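Local coordinates for Rv3651-like N-terminal domain-containing protein (Mycobacterium tuberculosis, PDB 4Q6U) that is of unknown biochemical function but is built from three sensor-type domains, one GAF-like and two PAS-like, and so probably takes part in signal sensing, at residues Phe144-Pro149 and Tyr264-Ser269; Asn156-Leu161 and Ile319-Asp324. All blocks are in the same frame, centred on the assembly; numbering follows the deposited sequence.

Contact 1. Residues Phe144-Pro149 and Tyr264-Ser269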
loop_
_atom_site.group_PDB
_atom_site.type_symbol
_atom_site.label_atom_id
_atom_site.label_comp_id
_atom_site.label_asym_id
_atom_site.label_seq_id
_atom_site.Cartn_x
_atom_site.Cartn_y
_atom_site.Cartn_z
ATOM N N PHE B 144 -5.198 5.379 -22.085
ATOM C CA PHE B 144 -5.577 4.993 -20.726
ATOM C C PHE B 144 -4.907 5.929 -19.720
ATOM O O PHE B 144 -5.492 6.275 -18.699
ATOM C CB PHE B 144 -5.194 3.536 -20.430
ATOM C CG PHE B 144 -5.905 2.520 -21.286
ATOM C CD1 PHE B 144 -7.078 2.836 -21.957
ATOM C CD2 PHE B 144 -5.390 1.237 -21.421
ATOM C CE1 PHE B 144 -7.732 1.896 -22.747
ATOM C CE2 PHE B 144 -6.037 0.287 -22.201
ATOM C CZ PHE B 144 -7.214 0.614 -22.867
ATOM N N ALA B 145 -3.689 6.371 -20.023
ATOM C CA ALA B 145 -2.955 7.230 -19.091
ATOM C C ALA B 145 -3.572 8.636 -18.974
ATOM O O ALA B 145 -3.162 9.424 -18.120
ATOM C CB ALA B 145 -1.455 7.327 -19.508
ATOM N N GLU B 146 -4.565 8.948 -19.814
ATOM C CA GLU B 146 -5.286 10.219 -19.696
ATOM C C GLU B 146 -6.480 10.104 -18.735
ATOM O O GLU B 146 -7.030 11.113 -18.284
ATOM C CB GLU B 146 -5.767 10.710 -21.081
ATOM C CG GLU B 146 -4.616 10.994 -22.066
ATOM C CD GLU B 146 -5.081 11.509 -23.425
ATOM O OE1 GLU B 146 -5.149 10.692 -24.368
ATOM O OE2 GLU B 146 -5.349 12.725 -23.562
ATOM N N ASP B 147 -6.887 8.873 -18.434
ATOM C CA ASP B 147 -7.995 8.632 -17.513
ATOM C C ASP B 147 -7.481 8.310 -16.101
ATOM O O ASP B 147 -8.177 8.513 -15.118
ATOM C CB ASP B 147 -8.881 7.496 -18.031
ATOM C CG ASP B 147 -9.795 7.940 -19.163
ATOM O OD1 ASP B 147 -9.634 9.088 -19.636
ATOM O OD2 ASP B 147 -10.675 7.142 -19.562
ATOM N N LEU B 148 -6.264 7.796 -16.014
ATOM C CA LEU B 148 -5.641 7.542 -14.718
ATOM C C LEU B 148 -4.820 8.762 -14.321
ATOM O O LEU B 148 -4.280 9.453 -15.182
ATOM C CB LEU B 148 -4.770 6.291 -14.784
ATOM C CG LEU B 148 -5.525 4.998 -15.105
ATOM C CD1 LEU B 148 -4.554 3.839 -15.265
ATOM C CD2 LEU B 148 -6.550 4.690 -14.019
ATOM N N PRO B 149 -4.737 9.057 -13.015
ATOM C CA PRO B 149 -3.913 10.205 -12.645
ATOM C C PRO B 149 -2.452 9.953 -12.987
ATOM O O PRO B 149 -2.056 8.793 -13.128
ATOM C CB PRO B 149 -4.102 10.304 -11.130
ATOM C CG PRO B 149 -5.395 9.628 -10.871
ATOM C CD PRO B 149 -5.499 8.525 -11.869
ATOM N N TYR B 264 7.509 13.284 -27.210
ATOM C CA TYR B 264 6.822 12.692 -28.353
ATOM C C TYR B 264 5.298 12.765 -28.179
ATOM O O TYR B 264 4.801 13.037 -27.090
ATOM C CB TYR B 264 7.297 11.247 -28.561
ATOM C CG TYR B 264 6.704 10.222 -27.601
ATOM C CD1 TYR B 264 7.178 10.089 -26.303
ATOM C CD2 TYR B 264 5.690 9.371 -28.011
ATOM C CE1 TYR B 264 6.636 9.146 -25.442
ATOM C CE2 TYR B 264 5.144 8.429 -27.156
ATOM C CZ TYR B 264 5.620 8.317 -25.880
ATOM O OH TYR B 264 5.069 7.374 -25.044
ATOM N N ASP B 265 4.562 12.541 -29.262
ATOM C CA ASP B 265 3.112 12.717 -29.243
ATOM C C ASP B 265 2.418 11.426 -28.837
ATOM O O ASP B 265 1.857 10.721 -29.682
ATOM C CB ASP B 265 2.612 13.192 -30.619
ATOM C CG ASP B 265 1.236 13.847 -30.551
ATOM O OD1 ASP B 265 0.511 13.643 -29.553
ATOM O OD2 ASP B 265 0.871 14.560 -31.505
ATOM N N TRP B 266 2.456 11.127 -27.539
ATOM C CA TRP B 266 1.806 9.945 -26.992
ATOM C C TRP B 266 0.280 10.060 -27.051
ATOM O O TRP B 266 -0.414 9.048 -27.122
ATOM C CB TRP B 266 2.264 9.691 -25.536
ATOM C CG TRP B 266 2.029 10.853 -24.618
ATOM C CD1 TRP B 266 2.836 11.945 -24.447
ATOM C CD2 TRP B 266 0.911 11.042 -23.745
ATOM N NE1 TRP B 266 2.282 12.805 -23.527
ATOM C CE2 TRP B 266 1.106 12.270 -23.076
ATOM C CE3 TRP B 266 -0.234 10.289 -23.461
ATOM C CZ2 TRP B 266 0.188 12.768 -22.144
ATOM C CZ3 TRP B 266 -1.141 10.782 -22.524
ATOM C CH2 TRP B 266 -0.924 12.013 -21.886
ATOM N N ARG B 267 -0.241 11.286 -27.036
ATOM C CA ARG B 267 -1.700 11.471 -27.048
ATOM C C ARG B 267 -2.306 11.175 -28.421
ATOM O O ARG B 267 -3.292 10.442 -28.528
ATOM C CB ARG B 267 -2.061 12.891 -26.599
ATOM C CG ARG B 267 -1.894 13.095 -25.086
ATOM C CD ARG B 267 -2.359 14.470 -24.617
ATOM N NE ARG B 267 -3.763 14.713 -24.934
ATOM C CZ ARG B 267 -4.178 15.612 -25.820
ATOM N NH1 ARG B 267 -3.298 16.365 -26.459
ATOM N NH2 ARG B 267 -5.471 15.763 -26.061
ATOM N N ARG B 268 -1.712 11.728 -29.469
ATOM C CA ARG B 268 -2.217 11.492 -30.827
ATOM C C ARG B 268 -2.059 10.023 -31.214
ATOM O O ARG B 268 -2.949 9.435 -31.833
ATOM C CB ARG B 268 -1.488 12.372 -31.836
ATOM C CG ARG B 268 -2.062 12.306 -33.262
ATOM C CD ARG B 268 -1.104 12.917 -34.255
ATOM N NE ARG B 268 -0.006 12.003 -34.574
ATOM C CZ ARG B 268 1.285 12.310 -34.474
ATOM N NH1 ARG B 268 1.655 13.519 -34.070
ATOM N NH2 ARG B 268 2.210 11.407 -34.786
ATOM N N SER B 269 -0.926 9.427 -30.846
ATOM C CA SER B 269 -0.636 8.074 -31.305
ATOM C C SER B 269 -1.317 7.006 -30.438
ATOM O O SER B 269 -1.195 5.815 -30.716
ATOM C CB SER B 269 0.882 7.835 -31.366
ATOM O OG SER B 269 1.462 7.894 -30.070
HETATM O O HOH W 1 -5.270 11.409 -26.916
HETATM O O HOH W 2 -7.141 13.831 -25.076
#
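Glu146 and Arg267 form the salt bridge that joins these two loops, with Arg267 NE donating to Glu146 OE2 over 2.9 Å. The bond is fairly straight, 162° at the hydrogen, and the oxygen lies at the edge of the guanidinium group, almost in its plane. It is less regular on the acid side: the donor stands well above the carboxylate plane, and the two flat groups are turned 84° against each other. The bend at chi3 of Arg267 (59°) swings the guanidinium back so that NE faces the acid. Water 2 reinforces the ion pair: it donates a hydrogen bond to Glu146 OE2 and accepts one from Arg267 NH2 at 2.7 Å, closing a small ring around the same edge. Water 1 lies between Glu146 OE1 and Arg267 O, 2.7 Å from the latter. Glu146 OE1 also accepts from the backbone N of Ala143, which helps to fix the rotation of the acid.

Nearer the backbone of Glu146, the aliphatic part of its side chain rests on tryptophan. Its CG meets Trp266 CZ3 at 3.5 Å, an oblique approach to the six-membered end of the indole, while CG of its chain neighbour Arg267 lies over one face of the Trp266 ring, offset toward the rim. Trp266 in turn packs edge-to-face against Trp256, whose side chain also touches Ala145. Within 264-269, Asp265 OD1 accepts from Arg268 N at 2.9 Å, an Asx motif, and its other oxygen makes a salt bridge to Arg268 NH1. The whole is a surface contact between the middle and C-terminal PAS-like domains, a water-assisted salt bridge at the domain interface with tryptophan packing alongside.

Contact 2. Residues Asn156-Leu161 and Ile319-Asp324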
loop_
_atom_site.group_PDB
_atom_site.type_symbol
_atom_site.label_atom_id
_atom_site.label_comp_id
_atom_site.label_asym_id
_atom_site.label_seq_id
_atom_site.Cartn_x
_atom_site.Cartn_y
_atom_site.Cartn_z
ATOM N N ASN B 156 -6.774 -0.407 -5.462
ATOM C CA ASN B 156 -7.040 -1.381 -6.516
ATOM C C ASN B 156 -6.647 -0.920 -7.914
ATOM O O ASN B 156 -7.114 -1.481 -8.906
ATOM C CB ASN B 156 -8.523 -1.784 -6.500
ATOM C CG ASN B 156 -8.871 -2.643 -5.300
ATOM O OD1 ASN B 156 -9.490 -2.179 -4.338
ATOM N ND2 ASN B 156 -8.440 -3.899 -5.335
ATOM N N GLU B 157 -5.768 0.073 -8.005
ATOM C CA GLU B 157 -5.264 0.494 -9.311
ATOM C C GLU B 157 -4.489 -0.652 -9.981
ATOM O O GLU B 157 -4.443 -0.751 -11.205
ATOM C CB GLU B 157 -4.382 1.747 -9.190
ATOM C CG GLU B 157 -3.979 2.352 -10.556
ATOM C CD GLU B 157 -3.683 3.843 -10.482
ATOM O OE1 GLU B 157 -3.619 4.389 -9.363
ATOM O OE2 GLU B 157 -3.516 4.478 -11.544
ATOM N N THR B 158 -3.892 -1.524 -9.171
ATOM C CA THR B 158 -3.217 -2.712 -9.689
ATOM C C THR B 158 -4.177 -3.566 -10.520
ATOM O O THR B 158 -3.815 -4.086 -11.577
ATOM C CB THR B 158 -2.624 -3.573 -8.539
ATOM O OG1 THR B 158 -1.682 -2.794 -7.784
ATOM C CG2 THR B 158 -1.926 -4.811 -9.090
ATOM N N GLN B 159 -5.404 -3.704 -10.029
ATOM C CA GLN B 159 -6.418 -4.495 -10.718
ATOM C C GLN B 159 -6.887 -3.816 -11.990
ATOM O O GLN B 159 -7.262 -4.487 -12.947
ATOM C CB GLN B 159 -7.614 -4.761 -9.804
ATOM C CG GLN B 159 -7.516 -6.069 -9.053
ATOM C CD GLN B 159 -6.254 -6.151 -8.231
ATOM O OE1 GLN B 159 -5.999 -5.293 -7.385
ATOM N NE2 GLN B 159 -5.443 -7.174 -8.486
ATOM N N VAL B 160 -6.871 -2.488 -12.008
ATOM C CA VAL B 160 -7.236 -1.769 -13.230
ATOM C C VAL B 160 -6.198 -2.044 -14.306
ATOM O O VAL B 160 -6.528 -2.371 -15.445
ATOM C CB VAL B 160 -7.346 -0.247 -13.005
ATOM C CG1 VAL B 160 -7.520 0.488 -14.346
ATOM C CG2 VAL B 160 -8.491 0.077 -12.061
ATOM N N LEU B 161 -4.930 -1.909 -13.937
ATOM C CA LEU B 161 -3.853 -2.147 -14.878
ATOM C C LEU B 161 -3.845 -3.606 -15.315
ATOM O O LEU B 161 -3.615 -3.912 -16.478
ATOM C CB LEU B 161 -2.510 -1.756 -14.250
ATOM C CG LEU B 161 -2.380 -0.296 -13.823
ATOM C CD1 LEU B 161 -1.162 -0.081 -12.876
ATOM C CD2 LEU B 161 -2.272 0.621 -15.034
ATOM N N ILE B 319 7.127 -5.514 -14.596
ATOM C CA ILE B 319 6.428 -5.459 -13.319
ATOM C C ILE B 319 5.342 -6.529 -13.259
ATOM O O ILE B 319 4.530 -6.643 -14.166
ATOM C CB ILE B 319 5.771 -4.085 -13.079
ATOM C CG1 ILE B 319 6.754 -2.945 -13.352
ATOM C CG2 ILE B 319 5.205 -3.998 -11.673
ATOM C CD1 ILE B 319 8.089 -3.081 -12.629
ATOM N N GLU B 320 5.318 -7.305 -12.184
ATOM C CA GLU B 320 4.281 -8.320 -12.020
ATOM C C GLU B 320 3.113 -7.775 -11.208
ATOM O O GLU B 320 3.240 -7.524 -10.006
ATOM C CB GLU B 320 4.854 -9.573 -11.348
ATOM C CG GLU B 320 3.899 -10.755 -11.318
ATOM C CD GLU B 320 4.506 -11.984 -10.654
ATOM O OE1 GLU B 320 5.747 -12.046 -10.522
ATOM O OE2 GLU B 320 3.740 -12.889 -10.259
ATOM N N LEU B 321 1.974 -7.609 -11.876
ATOM C CA LEU B 321 0.776 -7.017 -11.294
ATOM C C LEU B 321 -0.024 -8.072 -10.547
ATOM O O LEU B 321 -0.515 -7.846 -9.446
ATOM C CB LEU B 321 -0.089 -6.382 -12.397
ATOM C CG LEU B 321 0.572 -5.267 -13.214
ATOM C CD1 LEU B 321 -0.344 -4.795 -14.362
ATOM C CD2 LEU B 321 0.958 -4.109 -12.314
ATOM N N GLU B 322 -0.166 -9.219 -11.191
ATOM C CA GLU B 322 -0.804 -10.394 -10.626
ATOM C C GLU B 322 0.039 -11.564 -11.083
ATOM O O GLU B 322 0.819 -11.416 -12.025
ATOM C CB GLU B 322 -2.255 -10.534 -11.106
ATOM C CG GLU B 322 -3.172 -9.404 -10.671
ATOM C CD GLU B 322 -4.545 -9.493 -11.312
ATOM O OE1 GLU B 322 -4.743 -10.367 -12.184
ATOM O OE2 GLU B 322 -5.423 -8.686 -10.946
ATOM N N PRO B 323 -0.094 -12.723 -10.420
ATOM C CA PRO B 323 0.639 -13.910 -10.871
ATOM C C PRO B 323 0.453 -14.160 -12.367
ATOM O O PRO B 323 -0.680 -14.199 -12.844
ATOM C CB PRO B 323 0.030 -15.047 -10.035
ATOM C CG PRO B 323 -1.170 -14.447 -9.339
ATOM C CD PRO B 323 -0.875 -12.995 -9.204
ATOM N N ASP B 324 1.569 -14.287 -13.082
ATOM C CA ASP B 324 1.584 -14.479 -14.534
ATOM C C ASP B 324 0.967 -13.312 -15.303
ATOM O O ASP B 324 0.629 -13.457 -16.475
ATOM C CB ASP B 324 0.871 -15.782 -14.912
HETATM O O HOH W 3 -3.002 -7.921 -7.448
#
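Gln159 NE2 divides its hydrogen bonding between a side chain and a water, both leading to the 319-324 segment. It donates to Glu322 OE2 at 2.9 Å, with 151° at the hydrogen, and to water 3 at 2.8 Å, which in turn donates a hydrogen bond to Leu321 O over a longer 3.2 Å. The carboxylate is met on its anti side, and amide and acid lie nearly coplanar, 12° apart, although the two side chains cross at about a right angle. CB of Gln159 points away from 319-324, and the bend at chi2 (57°) brings the amide back to Glu322, which reaches across with an extended chain.

Next to this polar pair, CB of Leu321 points toward the helix, and its CD1 packs on Leu161 CB at 3.7 Å. Leu228 of the second subunit packs against both leucines, so the apolar patch continues into the dimer interface. The methyl CG2 of Thr158 lies 3.4 Å from Leu321 O, the carbonyl oxygen that also receives water 3. Leu321 and Glu322 together face Thr325 in a classic beta bulge, at the corner where the chain leaves strand 309-320. The chemistry implies a split interface: apolar packing holds the helix of the middle domain to this corner, while an amide-carboxylate bond with a bridging water fixes its partly exposed margin.

How the contacts relate
Both contacts tie the middle PAS-like domain to the C-terminal one; each domain contributes one segment to each contact, and the segments alternate along the chain. Contact 1 is a surface meeting of two loops, carried by an ion pair and ordered water; contact 2 is mostly buried, joins helix 157-165 to the end of strand 309-320, and pairs its carboxylate with an amide rather than a guanidinium, beside leucine packing. Their centres lie 20 Å apart, yet they touch through Leu148, whose CD1 packs on Leu161 CD2 at 4.0 Å. Within the assembly, contact 1 is made by one chain alone, whereas the second subunit packs on contact 2.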